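Local atomic coordinates of bacterial microcompartment shell protein CutR (Streptococcus intermedius SK54 = ATCC 27335, PDB entry 6XPJ), a protein that probably serves as a minor shell protein of the choline-degrading bacterial microcompartment, where its circularly permuted BMC domains assemble into homohexamers with a central pore. Residues Pro18-Leu24 / Val49-Pro54; Ile60-Ala65 / Asp98-Phe103; Glu93-Glu97 / Pro113-Ser117. The protein carries 1 engineered substitution. All coordinates share one frame; numbering follows the deposited sequence.

Contact 1: residues Pro18-Leu24 / Val49-Pro54; sequences PGKQITL and VVSLTP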
loop_
_atom_site.group_PDB
_atom_site.type_symbol
_atom_site.label_atom_id
_atom_site.label_comp_id
_atom_site.label_asym_id
_atom_site.label_seq_id
_atom_site.Cartn_x
_atom_site.Cartn_y
_atom_site.Cartn_z
ATOM N N PRO C 18 5.146 5.279 -9.931
ATOM C CA PRO C 18 5.680 6.289 -9.040
ATOM C C PRO C 18 6.120 7.533 -9.816
ATOM O O PRO C 18 6.565 7.462 -10.963
ATOM C CB PRO C 18 6.893 5.610 -8.370
ATOM C CG PRO C 18 7.154 4.362 -9.103
ATOM C CD PRO C 18 6.014 4.111 -10.068
ATOM N N GLY C 19 5.940 8.679 -9.182
ATOM C CA GLY C 19 6.519 9.939 -9.660
ATOM C C GLY C 19 7.975 10.067 -9.254
ATOM O O GLY C 19 8.553 9.106 -8.740
ATOM N N LYS C 20 8.524 11.240 -9.526
ATOM C CA LYS C 20 9.956 11.537 -9.359
ATOM C C LYS C 20 10.018 12.829 -8.585
ATOM O O LYS C 20 9.951 13.889 -9.183
ATOM C CB LYS C 20 10.658 11.559 -10.711
ATOM C CG LYS C 20 10.703 10.202 -11.377
ATOM C CD LYS C 20 11.144 10.275 -12.835
ATOM C CE LYS C 20 10.081 10.954 -13.684
ATOM N NZ LYS C 20 10.109 10.540 -15.111
ATOM N N GLN C 21 10.138 12.733 -7.263
ATOM C CA GLN C 21 9.929 13.928 -6.414
ATOM C C GLN C 21 10.649 13.751 -5.084
ATOM O O GLN C 21 10.603 12.652 -4.512
ATOM C CB GLN C 21 8.420 14.088 -6.186
ATOM C CG GLN C 21 8.026 15.219 -5.272
ATOM C CD GLN C 21 6.554 15.525 -5.431
ATOM O OE1 GLN C 21 6.085 15.861 -6.514
ATOM N NE2 GLN C 21 5.840 15.440 -4.327
ATOM N N ILE C 22 11.198 14.842 -4.565
ATOM C CA ILE C 22 11.507 14.990 -3.121
ATOM C C ILE C 22 10.410 15.852 -2.519
ATOM O O ILE C 22 10.224 17.009 -2.953
ATOM C CB ILE C 22 12.899 15.583 -2.885
ATOM C CG1 ILE C 22 13.969 14.633 -3.427
ATOM C CG2 ILE C 22 13.066 15.900 -1.406
ATOM C CD1 ILE C 22 15.396 15.054 -3.168
ATOM N N THR C 23 9.684 15.295 -1.542
ATOM C CA THR C 23 8.514 15.961 -0.930
ATOM C C THR C 23 8.892 16.578 0.419
ATOM O O THR C 23 8.112 17.380 0.971
ATOM C CB THR C 23 7.331 14.995 -0.808
ATOM O OG1 THR C 23 7.183 14.275 -2.040
ATOM C CG2 THR C 23 6.060 15.741 -0.494
ATOM N N LEU C 24 10.049 16.234 0.955
ATOM C CA LEU C 24 10.489 16.758 2.261
ATOM C C LEU C 24 12.008 16.747 2.268
ATOM O O LEU C 24 12.612 15.716 1.946
ATOM C CB LEU C 24 9.941 15.888 3.399
ATOM C CG LEU C 24 10.274 16.404 4.797
ATOM C CD1 LEU C 24 9.482 17.656 5.093
ATOM C CD2 LEU C 24 10.004 15.329 5.824
ATOM N N VAL C 49 15.812 15.031 7.591
ATOM C CA VAL C 49 14.720 14.110 7.193
ATOM C C VAL C 49 14.398 14.348 5.724
ATOM O O VAL C 49 14.120 15.498 5.346
ATOM C CB VAL C 49 13.469 14.311 8.055
ATOM C CG1 VAL C 49 12.488 13.178 7.791
ATOM C CG2 VAL C 49 13.810 14.421 9.540
ATOM N N VAL C 50 14.428 13.278 4.944
ATOM C CA VAL C 50 14.157 13.339 3.488
ATOM C C VAL C 50 13.068 12.332 3.131
ATOM O O VAL C 50 13.129 11.168 3.550
ATOM C CB VAL C 50 15.428 13.115 2.658
ATOM C CG1 VAL C 50 15.166 13.493 1.222
ATOM C CG2 VAL C 50 16.607 13.905 3.222
ATOM N N SER C 51 12.115 12.786 2.334
ATOM C CA SER C 51 11.053 11.966 1.705
ATOM C C SER C 51 11.246 11.955 0.196
ATOM O O SER C 51 11.264 13.067 -0.402
ATOM C CB SER C 51 9.710 12.553 2.008
ATOM O OG SER C 51 8.692 11.721 1.435
ATOM N N LEU C 52 11.404 10.775 -0.386
ATOM C CA LEU C 52 11.705 10.626 -1.831
ATOM C C LEU C 52 10.738 9.662 -2.497
ATOM O O LEU C 52 10.260 8.702 -1.884
ATOM C CB LEU C 52 13.124 10.111 -2.031
ATOM C CG LEU C 52 14.221 10.885 -1.328
ATOM C CD1 LEU C 52 14.670 10.177 -0.052
ATOM C CD2 LEU C 52 15.382 11.171 -2.263
ATOM N N THR C 53 10.536 9.871 -3.794
ATOM C CA THR C 53 9.751 8.987 -4.673
ATOM C C THR C 53 10.497 8.978 -5.998
ATOM O O THR C 53 10.886 10.055 -6.469
ATOM C CB THR C 53 8.322 9.530 -4.851
ATOM O OG1 THR C 53 7.774 9.819 -3.548
ATOM C CG2 THR C 53 7.493 8.573 -5.675
ATOM N N PRO C 54 10.763 7.820 -6.630
ATOM C CA PRO C 54 10.442 6.497 -6.096
ATOM C C PRO C 54 11.352 6.114 -4.919
ATOM O O PRO C 54 12.397 6.724 -4.694
ATOM C CB PRO C 54 10.685 5.567 -7.289
ATOM C CG PRO C 54 11.769 6.272 -8.068
ATOM C CD PRO C 54 11.470 7.744 -7.917
HETATM O O HOH W 1 8.499 11.976 -1.822
#
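Q21 and T53 exchange two backbone hydrogen bonds and so form an antiparallel hydrogen-bonded pair. Q21 N reaches T53 O at 2.9 Å, and T53 N returns a bond of 2.9 Å to Q21 O. Two residues further along, the ladder changes step. T23 N donates to S51 O at 3.0 Å, yet S51 N gives its hydrogen to L24 O, also 3.0 Å away. The extra residue in strand 21-24 makes a beta bulge. L24 N, at the bulge, is buried without a partner in the model.

At the bulge, T23 joins a small polar cluster. Its chi1 of -46° sets OG1 beside its own backbone N, where Q21 NE2 meets it at 2.9 Å, nearly in the amide plane. A water lies 2.7 Å from T23 OG1; it also binds T53 OG1, donates to S51 OG and has a weak link to Q21 O, bridging both strands through their side chains. S51 OG has its strongest partner in E56 of a second subunit, whereas Q21 OE1 is held by R11 of another.

Apolar packing completes the pairing. On one face I22 and L52 run side by side, with I22 CG1 3.9 Å from L52 CD2; on the other, the CB atoms of L24 and S51 abut. Past the Q21-T53 pair the rings of P18 and P54 meet at about a right angle, CB to CB 3.9 Å, with a cis peptide leading into P54.

Both strands are interior to the mixed sheet of this BMC domain: 82-87 flanks 46-53, 110-116 flanks 11-28, and helix 89-105 covers I22, V50 and L52 through L96, I99 and F103.

Contact 2: residues Ile60-Ala65 / Asp98-Phe103; sequences IAADIA and DILEYF
I64 projects from helix 58-68 as a knob into a hole formed by D98, I99, Y102 and F103 of helix 89-105. These two helices of the BMC domain lie against one face of its sheet, and their local axes approach to 9.3 Å at an angle of 126°. No hydrogen bond joins the two segments, so side-chain packing carries the contact.

The aliphatic contacts centre on I64 and I99. I64 CG2, anti to its backbone N, presses on the backbone where D98 passes into I99, 3.7 Å from I99 N. I99 answers from the other helix: its CD1 fits against A65 CB at 3.8 Å and also touches A61 O, a carbonyl already engaged within its helix by A65 N. I99 thus packs close to the backbone of helix 58-68, against A61 and A65.

Aromatic contacts extend the interface past I64. F103 CE1 stands 4.1 Å from A61 CB, while its CZ meets I60 CG2 at 4.0 Å. Further on, the F103 ring packs edge-to-face with F109 and touches L52 of the sheet. Y102 instead ties the helix pair to the hexamer, since its hydroxyl is hydrogen-bonded to K116 O of a neighbouring subunit.

The closest side-chain approach across the pair is between I64 and Y102, whose side chains cross at about a right angle. With Y102 CG anti to its backbone N (chi1 175°), the ring is brought obliquely against the tip of the isoleucine, and I64 CD1 lies 3.3 Å from Y102 CD2.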
loop_
_atom_site.group_PDB
_atom_site.type_symbol
_atom_site.label_atom_id
_atom_site.label_comp_id
_atom_site.label_asym_id
_atom_site.label_seq_id
_atom_site.Cartn_x
_atom_site.Cartn_y
_atom_site.Cartn_z
ATOM N N ILE C 60 20.450 6.728 -3.011
ATOM C CA ILE C 60 21.175 7.773 -3.763
ATOM C C ILE C 60 21.290 9.009 -2.874
ATOM O O ILE C 60 22.368 9.609 -2.788
ATOM C CB ILE C 60 20.416 8.102 -5.062
ATOM C CG1 ILE C 60 20.294 6.892 -5.965
ATOM C CG2 ILE C 60 21.069 9.272 -5.771
ATOM C CD1 ILE C 60 19.336 7.102 -7.135
ATOM N N ALA C 61 20.208 9.391 -2.206
ATOM C CA ALA C 61 20.182 10.578 -1.321
ATOM C C ALA C 61 21.101 10.354 -0.131
ATOM O O ALA C 61 21.844 11.274 0.216
ATOM C CB ALA C 61 18.787 10.910 -0.876
ATOM N N ALA C 62 21.150 9.152 0.425
ATOM C CA ALA C 62 22.029 8.847 1.573
ATOM C C ALA C 62 23.485 8.991 1.146
ATOM O O ALA C 62 24.297 9.579 1.896
ATOM C CB ALA C 62 21.762 7.463 2.087
ATOM N N ASP C 63 23.806 8.503 -0.041
ATOM C CA ASP C 63 25.193 8.596 -0.556
ATOM C C ASP C 63 25.605 10.062 -0.711
ATOM O O ASP C 63 26.751 10.453 -0.321
ATOM C CB ASP C 63 25.309 7.833 -1.866
ATOM C CG ASP C 63 26.705 7.903 -2.437
ATOM O OD1 ASP C 63 27.548 7.125 -1.948
ATOM O OD2 ASP C 63 26.920 8.688 -3.352
ATOM N N ILE C 64 24.754 10.882 -1.317
ATOM C CA ILE C 64 25.053 12.325 -1.486
ATOM C C ILE C 64 25.219 12.949 -0.109
ATOM O O ILE C 64 26.180 13.735 0.081
ATOM C CB ILE C 64 23.964 12.997 -2.320
ATOM C CG1 ILE C 64 23.980 12.487 -3.749
ATOM C CG2 ILE C 64 24.078 14.530 -2.265
ATOM C CD1 ILE C 64 22.736 12.809 -4.484
ATOM N N ALA C 65 24.306 12.687 0.823
ATOM C CA ALA C 65 24.340 13.309 2.163
ATOM C C ALA C 65 25.683 13.028 2.818
ATOM O O ALA C 65 26.323 13.989 3.270
ATOM C CB ALA C 65 23.197 12.849 3.028
ATOM N N ASP C 98 22.732 19.657 -0.799
ATOM C CA ASP C 98 23.415 18.895 -1.868
ATOM C C ASP C 98 22.453 17.862 -2.441
ATOM O O ASP C 98 22.437 17.650 -3.670
ATOM C CB ASP C 98 24.729 18.310 -1.364
ATOM C CG ASP C 98 25.816 19.379 -1.238
ATOM O OD1 ASP C 98 25.505 20.577 -1.346
ATOM O OD2 ASP C 98 26.985 18.990 -1.139
ATOM N N ILE C 99 21.645 17.220 -1.604
ATOM C CA ILE C 99 20.590 16.298 -2.102
ATOM C C ILE C 99 19.636 17.060 -3.027
ATOM O O ILE C 99 19.376 16.566 -4.120
ATOM C CB ILE C 99 19.820 15.632 -0.945
ATOM C CG1 ILE C 99 20.708 14.652 -0.171
ATOM C CG2 ILE C 99 18.565 14.951 -1.438
ATOM C CD1 ILE C 99 20.142 14.246 1.153
ATOM N N LEU C 100 19.082 18.188 -2.596
ATOM C CA LEU C 100 18.094 18.933 -3.409
ATOM C C LEU C 100 18.716 19.366 -4.726
ATOM O O LEU C 100 18.067 19.210 -5.761
ATOM C CB LEU C 100 17.562 20.114 -2.603
ATOM C CG LEU C 100 16.642 19.752 -1.439
ATOM C CD1 LEU C 100 16.393 20.967 -0.560
ATOM C CD2 LEU C 100 15.335 19.147 -1.911
ATOM N N GLU C 101 19.947 19.872 -4.695
ATOM C CA GLU C 101 20.562 20.399 -5.926
ATOM C C GLU C 101 20.800 19.237 -6.908
ATOM O O GLU C 101 20.554 19.413 -8.098
ATOM C CB GLU C 101 21.867 21.114 -5.608
ATOM C CG GLU C 101 21.657 22.442 -4.916
ATOM C CD GLU C 101 22.916 23.121 -4.435
ATOM O OE1 GLU C 101 24.034 22.763 -4.900
ATOM O OE2 GLU C 101 22.792 24.000 -3.539
ATOM N N TYR C 102 21.283 18.098 -6.425
ATOM C CA TYR C 102 21.555 16.951 -7.317
ATOM C C TYR C 102 20.225 16.488 -7.928
ATOM O O TYR C 102 20.118 16.282 -9.141
ATOM C CB TYR C 102 22.238 15.797 -6.580
ATOM C CG TYR C 102 22.381 14.598 -7.483
ATOM C CD1 TYR C 102 23.391 14.527 -8.422
ATOM C CD2 TYR C 102 21.443 13.578 -7.466
ATOM C CE1 TYR C 102 23.488 13.458 -9.301
ATOM C CE2 TYR C 102 21.518 12.522 -8.348
ATOM C CZ TYR C 102 22.528 12.468 -9.285
ATOM O OH TYR C 102 22.602 11.393 -10.128
ATOM N N PHE C 103 19.211 16.254 -7.089
ATOM C CA PHE C 103 17.925 15.738 -7.589
ATOM C C PHE C 103 17.276 16.726 -8.547
ATOM O O PHE C 103 16.710 16.299 -9.592
ATOM C CB PHE C 103 16.996 15.330 -6.442
ATOM C CG PHE C 103 17.285 13.946 -5.916
ATOM C CD1 PHE C 103 18.381 13.655 -5.140
ATOM C CD2 PHE C 103 16.403 12.922 -6.177
ATOM C CE1 PHE C 103 18.637 12.383 -4.660
ATOM C CE2 PHE C 103 16.649 11.646 -5.705
ATOM C CZ PHE C 103 17.769 11.370 -4.955
#

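Contact 3: residues Glu93-Glu97 / Pro113-Ser117; sequences ETSLE and PLTKS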
loop_
_atom_site.group_PDB
_atom_site.type_symbol
_atom_site.label_atom_id
_atom_site.label_comp_id
_atom_site.label_asym_id
_atom_site.label_seq_id
_atom_site.Cartn_x
_atom_site.Cartn_y
_atom_site.Cartn_z
ATOM N N GLU C 93 22.385 20.871 7.119
ATOM C CA GLU C 93 21.859 21.741 6.037
ATOM C C GLU C 93 22.650 21.534 4.737
ATOM O O GLU C 93 22.030 21.518 3.637
ATOM C CB GLU C 93 21.878 23.201 6.457
ATOM C CG GLU C 93 20.932 23.492 7.574
ATOM C CD GLU C 93 20.777 24.958 7.927
ATOM O OE1 GLU C 93 19.906 25.248 8.754
ATOM O OE2 GLU C 93 21.516 25.787 7.368
ATOM N N THR C 94 23.994 21.464 4.791
ATOM C CA THR C 94 24.836 21.265 3.593
ATOM C C THR C 94 24.394 19.986 2.889
ATOM O O THR C 94 24.213 19.991 1.666
ATOM C CB THR C 94 26.330 21.222 3.938
ATOM O OG1 THR C 94 26.637 22.536 4.412
ATOM C CG2 THR C 94 27.198 20.838 2.760
ATOM N N SER C 95 24.211 18.903 3.646
ATOM C CA SER C 95 23.819 17.601 3.066
ATOM C C SER C 95 22.432 17.715 2.414
ATOM O O SER C 95 22.236 17.188 1.329
ATOM C CB SER C 95 23.858 16.508 4.094
ATOM O OG SER C 95 25.211 16.227 4.477
ATOM N N LEU C 96 21.477 18.364 3.083
ATOM C CA LEU C 96 20.122 18.519 2.509
ATOM C C LEU C 96 20.208 19.341 1.227
ATOM O O LEU C 96 19.556 18.992 0.249
ATOM C CB LEU C 96 19.235 19.195 3.543
ATOM C CG LEU C 96 18.844 18.330 4.730
ATOM C CD1 LEU C 96 18.132 19.168 5.760
ATOM C CD2 LEU C 96 17.963 17.162 4.289
ATOM N N GLU C 97 20.946 20.438 1.240
ATOM C CA GLU C 97 21.114 21.293 0.041
ATOM C C GLU C 97 21.720 20.469 -1.095
ATOM O O GLU C 97 21.256 20.584 -2.248
ATOM C CB GLU C 97 22.062 22.432 0.366
ATOM C CG GLU C 97 21.477 23.488 1.268
ATOM C CD GLU C 97 22.523 24.377 1.905
ATOM O OE1 GLU C 97 22.116 25.376 2.516
ATOM O OE2 GLU C 97 23.735 24.077 1.802
ATOM N N PRO C 113 11.517 23.147 -1.216
ATOM C CA PRO C 113 12.591 23.861 -0.557
ATOM C C PRO C 113 13.081 23.117 0.683
ATOM O O PRO C 113 12.424 22.233 1.223
ATOM C CB PRO C 113 11.974 25.194 -0.132
ATOM C CG PRO C 113 10.643 25.252 -0.780
ATOM C CD PRO C 113 10.221 23.825 -1.065
ATOM N N LEU C 114 14.229 23.558 1.154
ATOM C CA LEU C 114 14.766 23.169 2.461
ATOM C C LEU C 114 13.920 23.822 3.556
ATOM O O LEU C 114 13.715 25.046 3.554
ATOM C CB LEU C 114 16.217 23.609 2.537
ATOM C CG LEU C 114 17.033 22.961 3.638
ATOM C CD1 LEU C 114 18.505 22.945 3.229
ATOM C CD2 LEU C 114 16.843 23.711 4.910
ATOM N N THR C 115 13.411 23.033 4.481
ATOM C CA THR C 115 12.598 23.564 5.581
ATOM C C THR C 115 13.261 23.267 6.925
ATOM O O THR C 115 14.094 22.320 7.032
ATOM C CB THR C 115 11.169 23.035 5.502
ATOM O OG1 THR C 115 11.160 21.604 5.438
ATOM C CG2 THR C 115 10.470 23.584 4.281
ATOM N N LYS C 116 12.953 24.100 7.913
ATOM C CA LYS C 116 13.648 24.117 9.220
ATOM C C LYS C 116 12.631 24.177 10.355
ATOM O O LYS C 116 11.689 24.993 10.306
ATOM C CB LYS C 116 14.593 25.311 9.317
ATOM C CG LYS C 116 15.613 25.408 8.208
ATOM C CD LYS C 116 16.663 26.464 8.473
ATOM C CE LYS C 116 17.594 26.642 7.294
ATOM N NZ LYS C 116 18.736 27.520 7.644
ATOM N N SER C 117 12.851 23.373 11.390
ATOM C CA SER C 117 12.116 23.492 12.671
ATOM C C SER C 117 13.101 23.322 13.835
ATOM O O SER C 117 14.297 23.253 13.627
ATOM C CB SER C 117 10.986 22.526 12.716
ATOM O OG SER C 117 11.419 21.152 12.760
ATOM O OXT SER C 117 12.601 23.291 14.967
#
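A beta-alpha-beta crossover contains this contact: strand 82-87 leads into helix 89-105, and the helix returns to the parallel strand 110-116 at the sheet's edge within this chain. L114 supplies the apolar half of the closure. Its CG is anti to the backbone N (chi1 -164°), which lays CD1 against the helix, and CD1 settles among the groups of a single turn. It comes to 3.6 Å from E97 CG and 3.8 Å from L96 CB. The same methyl also touches E93 O, an oxygen that accepts the helical bond from E97 N.

The polar half lies further along the strand. K116 and E93 both stretch out fully beyond CG and cross at about a right angle, forming a salt bridge with K116 NZ 2.8 Å from E93 OE1. The ammonium comes from above the carboxylate, 41° out of its plane. E93 OE2 is farther from NZ, at 3.3 Å, so the grip is uneven. V27 of the neighbouring strand packs against E93, L96 and K116, while K116 O takes a hydrogen bond from Y102 of a second subunit.

Apolar packing by L114 and an ion pair further along the strand join the helix to the last strand of the crossover in this circularly permuted BMC domain.

The three contacts build one layered alpha/beta unit, with centres 11 to 14 Å apart. Contact 1 lies within the sheet and closes before contacts 2 and 3 open; these two interleave along the chain and share helix 89-105. The F103 ring couples contacts 1 and 2, touching both I22 and L52, whereas V50 against L96 joins contact 1 to contact 3. A probable hydrogen bond from S95 OG to A65 O ties the remaining pair. Strands 11-28 and 110-116, used by contacts 1 and 3, are neighbours in the sheet. Since all three also touch other subunits, the internal packing of the domain is continuous with that of the hexamer.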